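Serine protease pet (Escherichia coli, PDB 4OM9) is an autotransporter enterotoxin of enteroaggregative strains, a serine protease that probably cleaves alpha-fodrin in host cells. Local coordinates at residues A[553-557]-A[558-562]; A[563-567]-A[568-572]. All blocks are in the same frame, centred on the assembly; numbering follows the deposited sequence.

Interaction 1 (A[553-557]-A[558-562])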
loop_
_atom_site.group_PDB
_atom_site.type_symbol
_atom_site.label_atom_id
_atom_site.label_comp_id
_atom_site.label_asym_id
_atom_site.label_seq_id
_atom_site.Cartn_x
_atom_site.Cartn_y
_atom_site.Cartn_z
ATOM N N SER A 553 24.721 -18.188 -9.591
ATOM C CA SER A 553 24.226 -19.030 -10.679
ATOM C C SER A 553 22.722 -19.194 -10.648
ATOM O O SER A 553 22.059 -18.965 -11.655
ATOM C CB SER A 553 24.891 -20.415 -10.638
ATOM O OG SER A 553 26.289 -20.286 -10.787
ATOM N N VAL A 554 22.190 -19.598 -9.498
ATOM C CA VAL A 554 20.755 -19.800 -9.358
ATOM C C VAL A 554 20.012 -18.470 -9.454
ATOM O O VAL A 554 18.848 -18.428 -9.856
ATOM C CB VAL A 554 20.400 -20.502 -8.022
ATOM C CG1 VAL A 554 20.651 -19.581 -6.825
ATOM C CG2 VAL A 554 18.948 -20.968 -8.030
ATOM N N ASN A 555 20.689 -17.382 -9.099
ATOM C CA ASN A 555 20.095 -16.057 -9.201
ATOM C C ASN A 555 20.099 -15.582 -10.654
ATOM O O ASN A 555 19.183 -14.897 -11.089
ATOM C CB ASN A 555 20.827 -15.048 -8.299
ATOM C CG ASN A 555 20.365 -15.102 -6.836
ATOM O OD1 ASN A 555 19.258 -15.552 -6.528
ATOM N ND2 ASN A 555 21.215 -14.622 -5.934
ATOM N N GLN A 556 21.126 -15.953 -11.411
ATOM C CA GLN A 556 21.172 -15.589 -12.828
ATOM C C GLN A 556 20.115 -16.336 -13.651
ATOM O O GLN A 556 19.550 -15.776 -14.586
ATOM C CB GLN A 556 22.565 -15.842 -13.420
ATOM C CG GLN A 556 23.680 -14.924 -12.897
ATOM C CD GLN A 556 23.414 -13.442 -13.105
ATOM O OE1 GLN A 556 22.578 -13.050 -13.917
ATOM N NE2 GLN A 556 24.135 -12.606 -12.362
ATOM N N LYS A 557 19.835 -17.586 -13.300
ATOM C CA LYS A 557 18.839 -18.354 -14.042
ATOM C C LYS A 557 17.398 -17.960 -13.698
ATOM O O LYS A 557 16.515 -18.004 -14.553
ATOM C CB LYS A 557 19.036 -19.854 -13.809
ATOM C CG LYS A 557 18.364 -20.728 -14.858
ATOM C CD LYS A 557 19.284 -21.862 -15.305
ATOM C CE LYS A 557 18.538 -22.910 -16.122
ATOM N NZ LYS A 557 17.534 -23.648 -15.301
ATOM N N ASN A 558 17.151 -17.581 -12.449
ATOM C CA ASN A 558 15.806 -17.168 -12.061
ATOM C C ASN A 558 15.622 -15.657 -12.135
ATOM O O ASN A 558 14.512 -15.157 -11.973
ATOM C CB ASN A 558 15.476 -17.665 -10.649
ATOM C CG ASN A 558 15.482 -19.181 -10.550
ATOM O OD1 ASN A 558 16.356 -19.838 -11.106
ATOM N ND2 ASN A 558 14.501 -19.740 -9.846
ATOM N N LYS A 559 16.713 -14.944 -12.398
ATOM C CA LYS A 559 16.744 -13.476 -12.343
ATOM C C LYS A 559 16.322 -12.940 -10.951
ATOM O O LYS A 559 15.466 -12.062 -10.837
ATOM C CB LYS A 559 15.873 -12.875 -13.455
ATOM C CG LYS A 559 16.463 -13.005 -14.866
ATOM C CD LYS A 559 17.711 -12.135 -15.037
ATOM C CE LYS A 559 18.134 -11.994 -16.505
ATOM N NZ LYS A 559 19.195 -12.963 -16.925
ATOM N N THR A 560 16.949 -13.479 -9.904
ATOM C CA THR A 560 16.698 -13.038 -8.536
ATOM C C THR A 560 17.972 -12.629 -7.788
ATOM O O THR A 560 18.177 -13.038 -6.653
ATOM C CB THR A 560 15.987 -14.133 -7.698
ATOM O OG1 THR A 560 16.819 -15.294 -7.604
ATOM C CG2 THR A 560 14.647 -14.510 -8.311
ATOM N N THR A 561 18.806 -11.799 -8.401
ATOM C CA THR A 561 20.009 -11.301 -7.732
ATOM C C THR A 561 19.685 -10.408 -6.520
ATOM O O THR A 561 20.526 -10.207 -5.637
ATOM C CB THR A 561 20.909 -10.515 -8.713
ATOM O OG1 THR A 561 20.195 -9.385 -9.232
ATOM C CG2 THR A 561 21.342 -11.408 -9.873
ATOM N N TYR A 562 18.463 -9.888 -6.466
ATOM C CA TYR A 562 18.050 -9.038 -5.357
ATOM C C TYR A 562 18.041 -9.761 -3.987
ATOM O O TYR A 562 17.997 -9.114 -2.938
ATOM C CB TYR A 562 16.667 -8.451 -5.650
ATOM C CG TYR A 562 15.590 -9.465 -5.985
ATOM C CD1 TYR A 562 14.916 -10.148 -4.981
ATOM C CD2 TYR A 562 15.228 -9.719 -7.308
ATOM C CE1 TYR A 562 13.929 -11.067 -5.284
ATOM C CE2 TYR A 562 14.233 -10.620 -7.615
ATOM C CZ TYR A 562 13.588 -11.297 -6.600
ATOM O OH TYR A 562 12.594 -12.218 -6.892
#
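Asn555 and Thr560 close the C-terminal end of helix 552-558, their CA atoms 4.6 Å apart where the chain turns off the helix. This is a helix C-cap in which Lys559 is the first residue to leave helical geometry, taking a positive phi of 57°. The last turn still carries the regular bond from Asn558 N to Val554 O. One step on, Thr560 N donates to Asn555 O (2.9 Å), in the carbonyl plane and on a lone pair. This bond, reaching back five residues, and the positive phi before it resemble a Schellman motif, although the companion bond from Lys559 N to Gln556 O is not made.

A side-chain bond repeats the pairing. Thr560 OG1 donates to Asn555 OD1 (2.7 Å), tilted out of the amide plane, and the two side chains cross at about a right angle. The hydroxyl gets there because OG1 sits between the backbone N and the carbonyl carbon of its own residue (chi1 62°). Asn555 OD1 is also pressed to 2.7 Å from Thr560 O, a strain between two acceptors that the donors to OD1 probably offset. Beyond the cap, the buried amide is gripped from outside: Trp9 NE1 adds a second donor to OD1, and ND2 bonds to Ser564 OG. Three partners thus fix the rotation of this amide and link the helix end to the N-terminal protease region, where Val554 also rests on Trp9.

Looser touches of a methyl complete the turn. Thr561 CG2 meets the end of Gln556, whose bent chain leads its amide to Asn552 OD1, and the same CG2 lies 4.0 Å from Asn555 CB.

Interaction 2 (A[563-567]-A[568-572])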
loop_
_atom_site.group_PDB
_atom_site.type_symbol
_atom_site.label_atom_id
_atom_site.label_comp_id
_atom_site.label_asym_id
_atom_site.label_seq_id
_atom_site.Cartn_x
_atom_site.Cartn_y
_atom_site.Cartn_z
ATOM N N LYS A 563 18.108 -11.091 -4.015
ATOM C CA LYS A 563 18.038 -11.924 -2.812
ATOM C C LYS A 563 19.355 -11.993 -2.076
ATOM O O LYS A 563 19.392 -12.335 -0.905
ATOM C CB LYS A 563 17.606 -13.356 -3.158
ATOM C CG LYS A 563 16.144 -13.535 -3.543
ATOM C CD LYS A 563 15.862 -15.003 -3.877
ATOM C CE LYS A 563 14.371 -15.310 -3.895
ATOM N NZ LYS A 563 14.099 -16.777 -4.038
ATOM N N SER A 564 20.443 -11.670 -2.759
ATOM C CA SER A 564 21.762 -11.883 -2.183
ATOM C C SER A 564 22.655 -10.653 -2.319
ATOM O O SER A 564 23.875 -10.731 -2.161
ATOM C CB SER A 564 22.431 -13.091 -2.852
ATOM O OG SER A 564 21.539 -14.199 -2.951
ATOM N N ASN A 565 22.052 -9.507 -2.608
ATOM C CA ASN A 565 22.834 -8.304 -2.851
ATOM C C ASN A 565 23.014 -7.437 -1.610
ATOM O O ASN A 565 23.423 -6.285 -1.719
ATOM C CB ASN A 565 22.198 -7.476 -3.980
ATOM C CG ASN A 565 20.814 -6.913 -3.614
ATOM O OD1 ASN A 565 20.323 -7.076 -2.488
ATOM N ND2 ASN A 565 20.183 -6.246 -4.580
ATOM N N ASN A 566 22.692 -7.983 -0.440
ATOM C CA ASN A 566 22.844 -7.242 0.822
ATOM C C ASN A 566 22.133 -5.861 0.851
ATOM O O ASN A 566 22.572 -4.960 1.551
ATOM C CB ASN A 566 24.341 -7.057 1.135
ATOM C CG ASN A 566 24.617 -6.794 2.620
ATOM O OD1 ASN A 566 23.906 -7.278 3.497
ATOM N ND2 ASN A 566 25.666 -6.030 2.895
ATOM N N GLN A 567 21.047 -5.698 0.093
ATOM C CA GLN A 567 20.227 -4.475 0.176
ATOM C C GLN A 567 18.871 -4.793 0.775
ATOM O O GLN A 567 18.337 -5.881 0.552
ATOM C CB GLN A 567 20.019 -3.829 -1.191
ATOM C CG GLN A 567 21.230 -3.814 -2.082
ATOM C CD GLN A 567 22.329 -2.955 -1.529
ATOM O OE1 GLN A 567 22.267 -1.728 -1.609
ATOM N NE2 GLN A 567 23.350 -3.590 -0.958
ATOM N N VAL A 568 18.313 -3.837 1.515
ATOM C CA VAL A 568 17.095 -4.060 2.280
ATOM C C VAL A 568 15.916 -4.368 1.378
ATOM O O VAL A 568 15.089 -5.233 1.685
ATOM C CB VAL A 568 16.758 -2.845 3.165
ATOM C CG1 VAL A 568 15.301 -2.911 3.619
ATOM C CG2 VAL A 568 17.691 -2.793 4.373
ATOM N N SER A 569 15.849 -3.663 0.253
ATOM C CA SER A 569 14.900 -3.995 -0.805
ATOM C C SER A 569 15.541 -3.639 -2.121
ATOM O O SER A 569 16.630 -3.071 -2.139
ATOM C CB SER A 569 13.568 -3.255 -0.623
ATOM O OG SER A 569 13.758 -1.844 -0.606
ATOM N N ASP A 570 14.867 -3.955 -3.221
ATOM C CA ASP A 570 15.404 -3.690 -4.555
ATOM C C ASP A 570 14.287 -3.194 -5.460
ATOM O O ASP A 570 13.165 -3.682 -5.374
ATOM C CB ASP A 570 16.045 -4.962 -5.123
ATOM C CG ASP A 570 16.965 -4.688 -6.298
ATOM O OD1 ASP A 570 16.458 -4.409 -7.412
ATOM O OD2 ASP A 570 18.199 -4.777 -6.108
ATOM N N LEU A 571 14.585 -2.227 -6.321
ATOM C CA LEU A 571 13.597 -1.709 -7.264
ATOM C C LEU A 571 13.069 -2.769 -8.252
ATOM O O LEU A 571 11.978 -2.630 -8.808
ATOM C CB LEU A 571 14.193 -0.544 -8.057
ATOM C CG LEU A 571 14.345 0.797 -7.338
ATOM C CD1 LEU A 571 15.184 1.710 -8.209
ATOM C CD2 LEU A 571 12.979 1.408 -7.076
ATOM N N SER A 572 13.849 -3.820 -8.473
ATOM C CA SER A 572 13.445 -4.875 -9.368
ATOM C C SER A 572 12.849 -6.095 -8.645
ATOM O O SER A 572 12.561 -7.100 -9.290
ATOM C CB SER A 572 14.641 -5.314 -10.199
ATOM O OG SER A 572 15.551 -6.027 -9.380
#
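The amide of Asn565 and the carboxylate of Asp570 come together obliquely, their planes 25° apart, with Asn565 ND2 lying 2.9 Å from Asp570 OD2. Each flat group also anchors an Asx turn, so two such turns face one another across an irregular loop of the beta-helix domain. In the first, Gln567 N bonds to Asn565 OD1 (3.0 Å) from well above the amide plane, which helps to turn ND2 toward Asp570. The side chain of Gln567, bent at chi2, folds back so that its NE2 donates to Asn565 O (2.8 Å) and holds the backbone there.

The carboxylate uses its two oxygens differently. A chi1 of -163°, with Asp570 CG anti to the backbone N, swings the group into place, and chi2 (-75°) turns OD2 to the amide and OD1 to Ser572. Outside the contact, Tyr562 packs on Asp570, and the amide of Asn566 bonds to the backbone of Phe526 and Arg527, joining the loop to a neighbouring one. Two donors of a single residue grip OD1: Ser572 N reaches its anti lone pair at 2.9 Å, whereas Ser572 OG meets Asp570 OD1 from above the carboxylate plane at 2.7 Å.

Read from the N terminus, the two contacts follow in series along one excursion between strands 514-520 and 576-583, and they neither nest nor cross. Interaction 1 ends helix 552-558 and turns the chain aside; interaction 2 then shapes the loop that leads back toward strand 576-583. Their centres are 12 Å apart, yet they touch directly, through the amide-hydroxyl bond from the helix end to Ser564. Trp9 connects both to the protease region, since beyond its part in the cap it makes a cation-pi contact with Lys563 at the start of the second contact. At the far end, Ser569 and Leu571 rest on strand 618-622 of the beta-helix.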